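Local coordinates for vacuolar protein sorting-associated protein 54 (Mus musculus, PDB 3N1E) that belongs to the GARP tethering complex and probably takes part in retrograde transport from endosomes to the trans-Golgi network, at residues Lys63-Ile68 with Glu75-Leu80; Phe118-Leu123 with Leu134-Ile139. All coordinates share one frame; numbering follows the deposited sequence. Where two conformers were deposited one is given.

Contact 1: residues Lys63-Ile68 with Glu75-Leu80; sequences KMHEAI and EQTQML
Ile68, Met64 and His65 meet Thr77 and Leu80 where two consecutive helices of an antiparallel helical hairpin, part of the all-helical C-terminal domain of Vps54, converge on the short turn that joins them. The pieces 63-68 and 75-80 run at 156° to each other with axes 11.7 Å apart, wide enough for side chains rather than backbones to make the contact. Ile68, in the last turn of helix 52-68, carries much of it. Its CB stays back, 5.0 Å from Leu80 CD2. From there chi1 of 56° sets CG1 in the crowded position between the backbone N and the carbonyl carbon, and CG1 meets Leu80 CD2 at 4.1 Å. One bond further, CD1 reaches the fork of Thr77, where it lies 3.9 Å from both OG1 and CG2; the two side chains cross obliquely. Thr77 OG1 has a weak hydrogen bond to Pro73 O, just ahead of helix 74-98, so this hydroxyl has a polar partner although the atom facing it across the contact is the CD1 methyl of Ile68. Met64 approaches Leu80 tip to tip: its chain is extended as far as SD and bends only at chi3 (87°). Its side chain also packs on Leu28 and Met32 of helix 17-40, which brings a third helix to this apolar patch. His65 lies at the margin, its ring oblique to the Thr77 methyl, while NE2 is hydrogen-bonded to Lys127 O. No hydrogen bond spans the two segments; Leu80 CD2 is shared by Ile68 CG1 and by Met64 CE, the latter at 3.9 Å.

Contact 2: residues Phe118-Leu123 with Leu134-Ile139; sequences FYTGNL and LNMAEI
The phenol ring of Tyr119 meets the thioether of Met136 obliquely, the methionine crossing the tyrosine side chain at about a right angle. In one of the two modelled conformers of Met136, SD lies 5.3 Å from the ring centroid, 67° off its normal, in a Met-aromatic contact. The CE methyl reaches the CD1-CE1 side of the ring. Its 3.3 Å approach to Tyr119 CE1 is short and doubtful as a measure of packing, and with two conformers both distances are approximate. The ring also stacks with Tyr88 of helix 74-98, and its OH is hydrogen-bonded to Asn85 ND2 of the same helix; together these fix the position of the ring.

Beside this pair, Leu134 inserts its two branches against helix 107-124. CD2 meets Leu123 CD1 tip to tip at 3.8 Å and has Leu123 CD2 at 4.0 Å, so it rests in the fork of that leucine. CD1 of Leu134 turns toward Thr120 CG2, 3.8 Å away in one of the two modelled conformers of Thr120, and these two side chains slide past each other in opposite directions. With chi1 of -59°, Thr120 directs CG2 away from its backbone N, leaving OG1 to hydrogen-bond back to Val116 O one turn earlier. The threonine thus offers a methyl to the leucine while its hydroxyl is satisfied within its own helix.

No hydrogen bond joins the two segments. Polar anchoring of 134-139 comes instead from Lys89, whose NZ binds the Leu134 and Asn135 carbonyls and forms a salt bridge with Glu138 OE1. The arrangement is that of a C-terminal tail folded back over a helical bundle: a loop followed by a 3-10 turn, its apolar side chains set against helices 74-98 and 107-124.

Contacts 1 and 2 follow each other along the chain, and their centres lie about 16 Å apart; their nearest atoms, about 6 Å apart, do not touch. Helix 74-98 relates them: its first turns form one side of contact 1, and further along Asn85, Tyr88 and Lys89 support contact 2. A second connection is the loop after helix 107-124, where Gly128 O accepts a hydrogen bond from Gln78 NE2, while Leu132 touches both Gln78 and Leu123. No active site is involved. A glycerol, probably from the crystallisation liquor, lies about 4 Å from the Met136 side chain in contact 2.

Contact 1: residues Lys63-Ile68 with Glu75-Leu80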
loop_
_atom_site.group_PDB
_atom_site.type_symbol
_atom_site.label_atom_id
_atom_site.label_comp_id
_atom_site.label_asym_id
_atom_site.label_seq_id
_atom_site.Cartn_x
_atom_site.Cartn_y
_atom_site.Cartn_z
ATOM N N LYS A 63 7.491 0.941 8.029
ATOM C CA LYS A 63 7.454 0.313 9.346
ATOM C C LYS A 63 6.583 -0.943 9.299
ATOM O O LYS A 63 6.895 -1.940 9.958
ATOM C CB LYS A 63 6.934 1.285 10.412
ATOM C CG LYS A 63 7.908 2.359 10.813
ATOM C CD LYS A 63 9.017 1.850 11.724
ATOM C CE LYS A 63 9.852 3.024 12.245
ATOM N NZ LYS A 63 11.299 2.663 12.353
ATOM N N MET A 64 5.502 -0.882 8.524
ATOM C CA MET A 64 4.607 -2.034 8.373
ATOM C C MET A 64 5.369 -3.187 7.722
ATOM O O MET A 64 5.282 -4.336 8.173
ATOM C CB MET A 64 3.402 -1.693 7.515
ATOM C CG MET A 64 2.447 -2.865 7.417
ATOM S SD MET A 64 1.069 -2.503 6.371
ATOM C CE MET A 64 1.669 -2.925 4.747
ATOM N N HIS A 65 6.156 -2.870 6.698
ATOM C CA HIS A 65 6.905 -3.891 5.976
ATOM C C HIS A 65 7.919 -4.540 6.928
ATOM O O HIS A 65 8.068 -5.768 6.941
ATOM C CB HIS A 65 7.619 -3.252 4.782
ATOM C CG HIS A 65 8.389 -4.218 3.939
ATOM N ND1 HIS A 65 9.709 -4.539 4.192
ATOM C CD2 HIS A 65 8.029 -4.935 2.850
ATOM C CE1 HIS A 65 10.126 -5.413 3.292
ATOM N NE2 HIS A 65 9.127 -5.669 2.466
ATOM N N GLU A 66 8.580 -3.711 7.740
ATOM C CA GLU A 66 9.558 -4.221 8.715
ATOM C C GLU A 66 8.905 -5.140 9.745
ATOM O O GLU A 66 9.492 -6.169 10.146
ATOM C CB GLU A 66 10.283 -3.055 9.400
ATOM C CG GLU A 66 11.317 -2.395 8.499
ATOM C CD GLU A 66 11.782 -1.029 8.994
ATOM O OE1 GLU A 66 11.342 -0.592 10.084
ATOM O OE2 GLU A 66 12.598 -0.396 8.291
ATOM N N ALA A 67 7.689 -4.786 10.157
ATOM C CA ALA A 67 6.963 -5.545 11.169
ATOM C C ALA A 67 6.508 -6.933 10.673
ATOM O O ALA A 67 6.452 -7.878 11.472
ATOM C CB ALA A 67 5.762 -4.740 11.663
ATOM N N ILE A 68 6.141 -7.048 9.394
ATOM C CA ILE A 68 5.534 -8.307 8.879
ATOM C C ILE A 68 6.442 -9.157 7.997
ATOM O O ILE A 68 6.062 -10.258 7.566
ATOM C CB ILE A 68 4.145 -8.105 8.172
ATOM C CG1 ILE A 68 4.190 -7.098 7.005
ATOM C CG2 ILE A 68 3.133 -7.603 9.157
ATOM C CD1 ILE A 68 4.955 -7.489 5.777
ATOM N N GLU A 75 4.728 -14.000 -1.174
ATOM C CA GLU A 75 3.547 -13.787 -2.023
ATOM C C GLU A 75 2.416 -13.053 -1.275
ATOM O O GLU A 75 1.790 -12.153 -1.835
ATOM C CB GLU A 75 3.050 -15.114 -2.630
ATOM C CG GLU A 75 1.712 -14.980 -3.372
ATOM C CD GLU A 75 1.415 -16.140 -4.333
ATOM O OE1 GLU A 75 1.289 -17.294 -3.861
ATOM O OE2 GLU A 75 1.276 -15.879 -5.557
ATOM N N GLN A 76 2.185 -13.417 -0.006
ATOM C CA GLN A 76 1.181 -12.760 0.823
ATOM C C GLN A 76 1.577 -11.324 1.158
ATOM O O GLN A 76 0.711 -10.466 1.303
ATOM C CB GLN A 76 0.911 -13.557 2.108
ATOM C CG GLN A 76 -0.069 -14.732 1.918
ATOM C CD GLN A 76 0.517 -15.942 1.148
ATOM O OE1 GLN A 76 1.730 -16.145 1.082
ATOM N NE2 GLN A 76 -0.370 -16.754 0.582
ATOM N N THR A 77 2.874 -11.074 1.274
ATOM C CA THR A 77 3.353 -9.706 1.557
ATOM C C THR A 77 3.105 -8.831 0.326
ATOM O O THR A 77 2.685 -7.675 0.432
ATOM C CB THR A 77 4.846 -9.701 1.884
ATOM O OG1 THR A 77 5.046 -10.362 3.141
ATOM C CG2 THR A 77 5.413 -8.265 1.980
ATOM N N GLN A 78 3.389 -9.383 -0.843
ATOM C CA GLN A 78 3.053 -8.708 -2.101
ATOM C C GLN A 78 1.541 -8.410 -2.215
ATOM O O GLN A 78 1.115 -7.273 -2.533
ATOM C CB GLN A 78 3.541 -9.581 -3.269
ATOM C CG GLN A 78 5.048 -9.574 -3.431
ATOM C CD GLN A 78 5.543 -10.660 -4.386
ATOM O OE1 GLN A 78 4.806 -11.587 -4.714
ATOM N NE2 GLN A 78 6.782 -10.568 -4.789
ATOM N N MET A 79 0.720 -9.414 -1.905
ATOM C CA MET A 79 -0.746 -9.238 -1.962
ATOM C C MET A 79 -1.227 -8.185 -0.962
ATOM O O MET A 79 -2.134 -7.396 -1.277
ATOM C CB MET A 79 -1.494 -10.572 -1.739
ATOM C CG MET A 79 -1.237 -11.675 -2.747
ATOM S SD MET A 79 -1.639 -11.277 -4.452
ATOM C CE MET A 79 -0.045 -10.760 -5.091
ATOM N N LEU A 80 -0.623 -8.170 0.239
ATOM C CA LEU A 80 -0.970 -7.194 1.259
ATOM C C LEU A 80 -0.696 -5.790 0.742
ATOM O O LEU A 80 -1.549 -4.902 0.869
ATOM C CB LEU A 80 -0.176 -7.444 2.540
ATOM C CG LEU A 80 -0.237 -6.386 3.622
ATOM C CD1 LEU A 80 -1.648 -6.219 4.178
ATOM C CD2 LEU A 80 0.770 -6.709 4.745
#

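Contact 2: residues Phe118-Leu123 with Leu134-Ile139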
loop_
_atom_site.group_PDB
_atom_site.type_symbol
_atom_site.label_atom_id
_atom_site.label_comp_id
_atom_site.label_asym_id
_atom_site.label_seq_id
_atom_site.Cartn_x
_atom_site.Cartn_y
_atom_site.Cartn_z
ATOM N N PHE A 118 7.778 9.818 -5.220
ATOM C CA PHE A 118 8.374 9.470 -3.915
ATOM C C PHE A 118 7.707 8.206 -3.309
ATOM O O PHE A 118 8.379 7.270 -2.881
ATOM C CB PHE A 118 8.308 10.665 -2.964
ATOM C CG PHE A 118 8.821 10.363 -1.589
ATOM C CD1 PHE A 118 10.188 10.332 -1.358
ATOM C CD2 PHE A 118 7.943 10.095 -0.543
ATOM C CE1 PHE A 118 10.698 10.039 -0.076
ATOM C CE2 PHE A 118 8.439 9.814 0.765
ATOM C CZ PHE A 118 9.806 9.800 0.984
ATOM N N TYR A 119 6.377 8.183 -3.320
ATOM C CA TYR A 119 5.606 7.039 -2.831
ATOM C C TYR A 119 5.970 5.751 -3.550
ATOM O O TYR A 119 6.198 4.723 -2.920
ATOM C CB TYR A 119 4.101 7.320 -3.011
ATOM C CG TYR A 119 3.192 6.128 -2.741
ATOM C CD1 TYR A 119 2.852 5.257 -3.763
ATOM C CD2 TYR A 119 2.715 5.861 -1.443
ATOM C CE1 TYR A 119 2.036 4.156 -3.523
ATOM C CE2 TYR A 119 1.897 4.752 -1.205
ATOM C CZ TYR A 119 1.555 3.939 -2.256
ATOM O OH TYR A 119 0.753 2.849 -2.083
ATOM N N THR A 120 5.980 5.790 -4.872
ATOM C CA THR A 120 6.258 4.599 -5.685
ATOM C C THR A 120 7.683 4.076 -5.459
ATOM O O THR A 120 7.910 2.854 -5.339
ATOM C CB THR A 120 6.042 4.916 -7.178
ATOM O OG1 THR A 120 4.685 5.346 -7.395
ATOM C CG2 THR A 120 6.303 3.714 -8.014
ATOM N N GLY A 121 8.630 5.010 -5.439
ATOM C CA GLY A 121 10.040 4.704 -5.199
ATOM C C GLY A 121 10.222 4.034 -3.849
ATOM O O GLY A 121 10.893 2.984 -3.735
ATOM N N ASN A 122 9.636 4.641 -2.811
ATOM C CA ASN A 122 9.675 4.065 -1.492
ATOM C C ASN A 122 9.126 2.631 -1.487
ATOM O O ASN A 122 9.749 1.732 -0.888
ATOM C CB ASN A 122 8.827 4.921 -0.535
ATOM C CG ASN A 122 8.865 4.395 0.864
ATOM O OD1 ASN A 122 7.892 3.808 1.366
ATOM N ND2 ASN A 122 10.013 4.549 1.498
ATOM N N LEU A 123 7.933 2.453 -2.061
ATOM C CA LEU A 123 7.273 1.134 -2.026
ATOM C C LEU A 123 8.104 0.083 -2.733
ATOM O O LEU A 123 8.381 -0.986 -2.155
ATOM C CB LEU A 123 5.862 1.225 -2.638
ATOM C CG LEU A 123 4.926 0.026 -2.512
ATOM C CD1 LEU A 123 3.500 0.532 -2.761
ATOM C CD2 LEU A 123 5.278 -1.108 -3.467
ATOM N N LEU A 134 1.520 -1.187 -9.665
ATOM C CA LEU A 134 0.763 -0.275 -8.808
ATOM C C LEU A 134 -0.342 0.483 -9.516
ATOM O O LEU A 134 -1.261 1.008 -8.866
ATOM C CB LEU A 134 1.734 0.723 -8.161
ATOM C CG LEU A 134 2.845 0.085 -7.311
ATOM C CD1 LEU A 134 3.748 1.227 -6.794
ATOM C CD2 LEU A 134 2.268 -0.752 -6.140
ATOM N N ASN A 135 -0.230 0.572 -10.844
ATOM C CA ASN A 135 -1.215 1.283 -11.690
ATOM C C ASN A 135 -1.574 2.635 -11.111
ATOM O O ASN A 135 -2.747 2.907 -10.828
ATOM C CB ASN A 135 -2.478 0.433 -11.870
ATOM C CG ASN A 135 -3.488 1.028 -12.879
ATOM O OD1 ASN A 135 -4.651 0.620 -12.893
ATOM N ND2 ASN A 135 -3.054 1.996 -13.690
ATOM N N MET A 136 -0.557 3.465 -10.902
ATOM C CA MET A 136 -0.799 4.736 -10.253
ATOM C C MET A 136 -1.604 5.708 -11.119
ATOM O O MET A 136 -2.244 6.626 -10.588
ATOM C CB MET A 136 0.514 5.352 -9.813
ATOM C CG MET A 136 0.549 5.564 -8.348
ATOM S SD MET A 136 0.383 4.099 -7.267
ATOM C CE MET A 136 -0.131 5.073 -5.884
ATOM N N ALA A 137 -1.582 5.499 -12.439
ATOM C CA ALA A 137 -2.361 6.344 -13.376
ATOM C C ALA A 137 -3.868 6.360 -13.067
ATOM O O ALA A 137 -4.564 7.311 -13.429
ATOM C CB ALA A 137 -2.120 5.907 -14.821
ATOM N N GLU A 138 -4.356 5.320 -12.388
ATOM C CA GLU A 138 -5.738 5.236 -11.903
ATOM C C GLU A 138 -6.198 6.453 -11.081
ATOM O O GLU A 138 -7.377 6.787 -11.063
ATOM C CB GLU A 138 -5.918 3.926 -11.114
ATOM C CG GLU A 138 -7.194 3.806 -10.293
ATOM C CD GLU A 138 -7.472 2.387 -9.827
ATOM O OE1 GLU A 138 -6.512 1.610 -9.621
ATOM O OE2 GLU A 138 -8.674 2.048 -9.687
ATOM N N ILE A 139 -5.278 7.117 -10.390
ATOM C CA ILE A 139 -5.671 8.250 -9.524
ATOM C C ILE A 139 -6.234 9.453 -10.285
ATOM O O ILE A 139 -6.831 10.336 -9.663
ATOM C CB ILE A 139 -4.512 8.741 -8.625
ATOM C CG1 ILE A 139 -3.416 9.452 -9.446
ATOM C CG2 ILE A 139 -3.992 7.567 -7.748
ATOM C CD1 ILE A 139 -2.233 9.949 -8.580
#